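Local coordinates for 3-deoxy-D-manno-octulosonate 8-phosphate phosphatase KdsC (Xanthomonas campestris pv. campestris, PDB 4NAV) that probably hydrolyses 3-deoxy-D-manno-octulosonate 8-phosphate to 3-deoxy-D-manno-octulosonate and inorganic phosphate, with magnesium as cofactor, and works as a homotetramer, at the interface of chains A and B. Numbering follows the deposited sequence. Chains: chain A/B, Hypothetical protein XCC279.

The interface of chains A and B. Residues chain A 54, 58, 160, 164, 176; chain B 119-120, 139, 141.
A:Arg160 reaches across to B:Asp119 and meets its carboxylate end-on, one nitrogen to each oxygen. NH1 of A:Arg160 donates to OD2 of B:Asp119 at 3.1 Å, an almost straight bond (172° at the hydrogen) that is also a salt bridge. NH2 of A:Arg160 donates to OD1 of B:Asp119 at 3.3 Å, using that oxygen's syn lone pair. The guanidinium and carboxylate planes are nearly coplanar. The third nitrogen is taken within chain A: NE of A:Arg160 bonds to OD1 of A:Asp164 at 2.8 Å, again in the guanidinium plane. Carboxylates from both chains, at two different edges, should hold the guanidinium's rotation. The arginine chain leaves with CG anti to the backbone N (chi1 176°) and bends at chi2, which helps turn its head toward chain B.

Held this way, the guanidinium lays one face on the imidazole of B:His139, with NH2 of A:Arg160 3.2 Å from the ring centroid in a cation-pi stack. The nearby carboxylates probably offset the arginine's charge. A:Asp164 comes to the rim of the same imidazole, its carboxylate turned 86° to the ring. B:Trp141 brings the rim of its six-membered ring to the guanidinium edge beside NH2, while NE2 of B:His139 lies over the indole face, toward its rim. CH2 of B:Trp141 lies 3.4 Å from OD1 of A:Asp164.

Beside the polar centre, CD1 of B:Leu120 packs against the amide end of A:Gln58, and also near CG of A:Gln54 and CG2 of A:Ile176, the latter 4.1 Å away. A methylene of A:Gln54 meets a carboxylate oxygen, CG lying 3.4 Å from OD2 of B:Asp119.

In the fold, chain A supplies helices 50-61, 158-169 and 173-180. Chain B answers with the loop at B:Asp119, the 3-10 turn 120-122, B:His139 in the loop just ahead of helix 140-143, and the start of that helix. B:Asp119 directly follows B:Asp118, a predicted magnesium ligand of this HAD-family phosphatase, so this patch of the tetramer borders chain B's probable active site.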
ATOM      1  N   GLN A  54      12.638  -7.436  12.692  1.00 34.26           N
ATOM      2  CA  GLN A  54      13.621  -7.067  13.667  1.00 34.64           C
ATOM      3  C   GLN A  54      13.071  -7.332  15.086  1.00 33.11           C
ATOM      4  O   GLN A  54      13.775  -7.894  15.913  1.00 31.62           O
ATOM      5  CB  GLN A  54      14.028  -5.603  13.503  1.00 35.46           C
ATOM      6  CG  GLN A  54      15.226  -5.177  14.342  1.00 36.32           C
ATOM      7  CD  GLN A  54      16.442  -6.064  14.086  1.00 38.09           C
ATOM      8  OE1 GLN A  54      16.951  -6.128  12.977  1.00 39.70           O
ATOM      9  NE2 GLN A  54      16.931  -6.718  15.126  1.00 38.30           N
ATOM     10  N   GLN A  58      14.467 -10.253  18.062  1.00 36.35           N
ATOM     11  CA  GLN A  58      14.925  -9.747  19.335  1.00 35.88           C
ATOM     12  C   GLN A  58      14.289 -10.481  20.472  1.00 34.61           C
ATOM     13  O   GLN A  58      14.951 -10.749  21.492  1.00 34.73           O
ATOM     14  CB  GLN A  58      14.611  -8.301  19.428  1.00 36.22           C
ATOM     15  CG  GLN A  58      15.202  -7.563  18.272  1.00 38.82           C
ATOM     16  CD  GLN A  58      16.542  -7.039  18.563  1.00 42.32           C
ATOM     17  OE1 GLN A  58      17.563  -7.624  18.176  1.00 41.62           O
ATOM     18  NE2 GLN A  58      16.572  -5.931  19.307  1.00 47.45           N
ATOM     19  N   ARG A 160       6.082  -5.296  16.016  1.00 32.32           N
ATOM     20  CA  ARG A 160       7.228  -4.675  16.621  1.00 33.39           C
ATOM     21  C   ARG A 160       6.790  -3.956  17.878  1.00 32.64           C
ATOM     22  O   ARG A 160       7.453  -4.043  18.926  1.00 34.80           O
ATOM     23  CB  ARG A 160       7.884  -3.670  15.672  1.00 35.78           C
ATOM     24  CG  ARG A 160       9.052  -2.882  16.273  1.00 35.75           C
ATOM     25  CD  ARG A 160      10.089  -3.829  16.871  1.00 35.85           C
ATOM     26  NE  ARG A 160      11.334  -3.122  17.197  1.00 35.92           N
ATOM     27  CZ  ARG A 160      12.254  -2.739  16.310  1.00 35.83           C
ATOM     28  NH1 ARG A 160      12.083  -2.955  15.001  1.00 35.57           N
ATOM     29  NH2 ARG A 160      13.346  -2.123  16.738  1.00 35.88           N
ATOM     30  N   ASP A 164       8.536  -4.631  21.401  1.00 26.24           N
ATOM     31  CA  ASP A 164       9.177  -3.591  22.203  1.00 26.32           C
ATOM     32  C   ASP A 164       8.668  -3.547  23.649  1.00 25.65           C
ATOM     33  O   ASP A 164       9.464  -3.465  24.594  1.00 26.42           O
ATOM     34  CB  ASP A 164       8.975  -2.251  21.553  1.00 27.06           C
ATOM     35  CG  ASP A 164       9.696  -2.125  20.221  1.00 28.40           C
ATOM     36  OD1 ASP A 164      10.600  -2.941  19.927  1.00 29.15           O
ATOM     37  OD2 ASP A 164       9.390  -1.162  19.484  1.00 29.64           O
ATOM     38  N   ILE A 176      20.149  -4.470  24.221  1.00 39.70           N
ATOM     39  CA  ILE A 176      19.891  -4.530  22.799  1.00 39.00           C
ATOM     40  C   ILE A 176      20.599  -3.380  22.101  1.00 40.03           C
ATOM     41  O   ILE A 176      21.375  -3.587  21.168  1.00 41.00           O
ATOM     42  CB  ILE A 176      18.401  -4.527  22.495  1.00 37.72           C
ATOM     43  CG1 ILE A 176      17.850  -5.935  22.699  1.00 37.88           C
ATOM     44  CG2 ILE A 176      18.150  -4.113  21.060  1.00 37.08           C
ATOM     45  CD1 ILE A 176      16.342  -5.989  22.797  1.00 37.38           C
TER
ATOM     46  N   ASP B 119      16.634   1.508  11.253  1.00 44.14           N
ATOM     47  CA  ASP B 119      16.564   0.545  12.368  1.00 44.65           C
ATOM     48  C   ASP B 119      17.960   0.121  12.882  1.00 42.60           C
ATOM     49  O   ASP B 119      19.000   0.541  12.379  1.00 42.35           O
ATOM     50  CB  ASP B 119      15.759  -0.697  11.930  1.00 45.58           C
ATOM     51  CG  ASP B 119      14.984  -1.362  13.088  1.00 44.72           C
ATOM     52  OD1 ASP B 119      15.091  -0.960  14.233  1.00 43.34           O
ATOM     53  OD2 ASP B 119      14.257  -2.323  12.846  1.00 49.01           O
ATOM     54  N   LEU B 120      17.945  -0.715  13.898  1.00 41.32           N
ATOM     55  CA  LEU B 120      19.151  -1.103  14.651  1.00 42.46           C
ATOM     56  C   LEU B 120      20.407  -1.467  13.849  1.00 43.93           C
ATOM     57  O   LEU B 120      21.477  -1.011  14.171  1.00 42.45           O
ATOM     58  CB  LEU B 120      18.789  -2.260  15.568  1.00 41.62           C
ATOM     59  CG  LEU B 120      17.779  -1.880  16.653  1.00 41.18           C
ATOM     60  CD1 LEU B 120      17.092  -3.099  17.239  1.00 40.91           C
ATOM     61  CD2 LEU B 120      18.455  -1.041  17.742  1.00 42.46           C
ATOM     62  N   HIS B 139      12.374   3.610  13.343  1.00 33.03           N
ATOM     63  CA  HIS B 139      12.167   3.144  14.710  1.00 33.98           C
ATOM     64  C   HIS B 139      12.617   4.187  15.735  1.00 34.87           C
ATOM     65  O   HIS B 139      13.637   4.809  15.535  1.00 35.47           O
ATOM     66  CB  HIS B 139      12.934   1.872  14.989  1.00 34.64           C
ATOM     67  CG  HIS B 139      12.524   1.238  16.273  1.00 35.70           C
ATOM     68  ND1 HIS B 139      11.456   0.376  16.369  1.00 36.03           N
ATOM     69  CD2 HIS B 139      12.974   1.417  17.537  1.00 36.79           C
ATOM     70  CE1 HIS B 139      11.298   0.005  17.627  1.00 37.03           C
ATOM     71  NE2 HIS B 139      12.218   0.613  18.355  1.00 37.52           N
ATOM     72  N   TRP B 141      14.051   4.108  18.593  1.00 35.75           N
ATOM     73  CA  TRP B 141      15.436   3.958  19.031  1.00 36.07           C
ATOM     74  C   TRP B 141      16.476   4.606  18.119  1.00 36.92           C
ATOM     75  O   TRP B 141      17.552   4.984  18.609  1.00 39.25           O
ATOM     76  CB  TRP B 141      15.814   2.501  19.253  1.00 35.70           C
ATOM     77  CG  TRP B 141      15.095   1.908  20.355  1.00 35.33           C
ATOM     78  CD1 TRP B 141      14.706   2.519  21.501  1.00 35.72           C
ATOM     79  CD2 TRP B 141      14.678   0.550  20.455  1.00 35.68           C
ATOM     80  NE1 TRP B 141      14.047   1.622  22.307  1.00 36.69           N
ATOM     81  CE2 TRP B 141      14.015   0.406  21.691  1.00 36.22           C
ATOM     82  CE3 TRP B 141      14.799  -0.566  19.619  1.00 35.52           C
ATOM     83  CZ2 TRP B 141      13.452  -0.799  22.108  1.00 37.01           C
ATOM     84  CZ3 TRP B 141      14.238  -1.788  20.035  1.00 36.29           C
ATOM     85  CH2 TRP B 141      13.575  -1.895  21.265  1.00 36.98           C
TER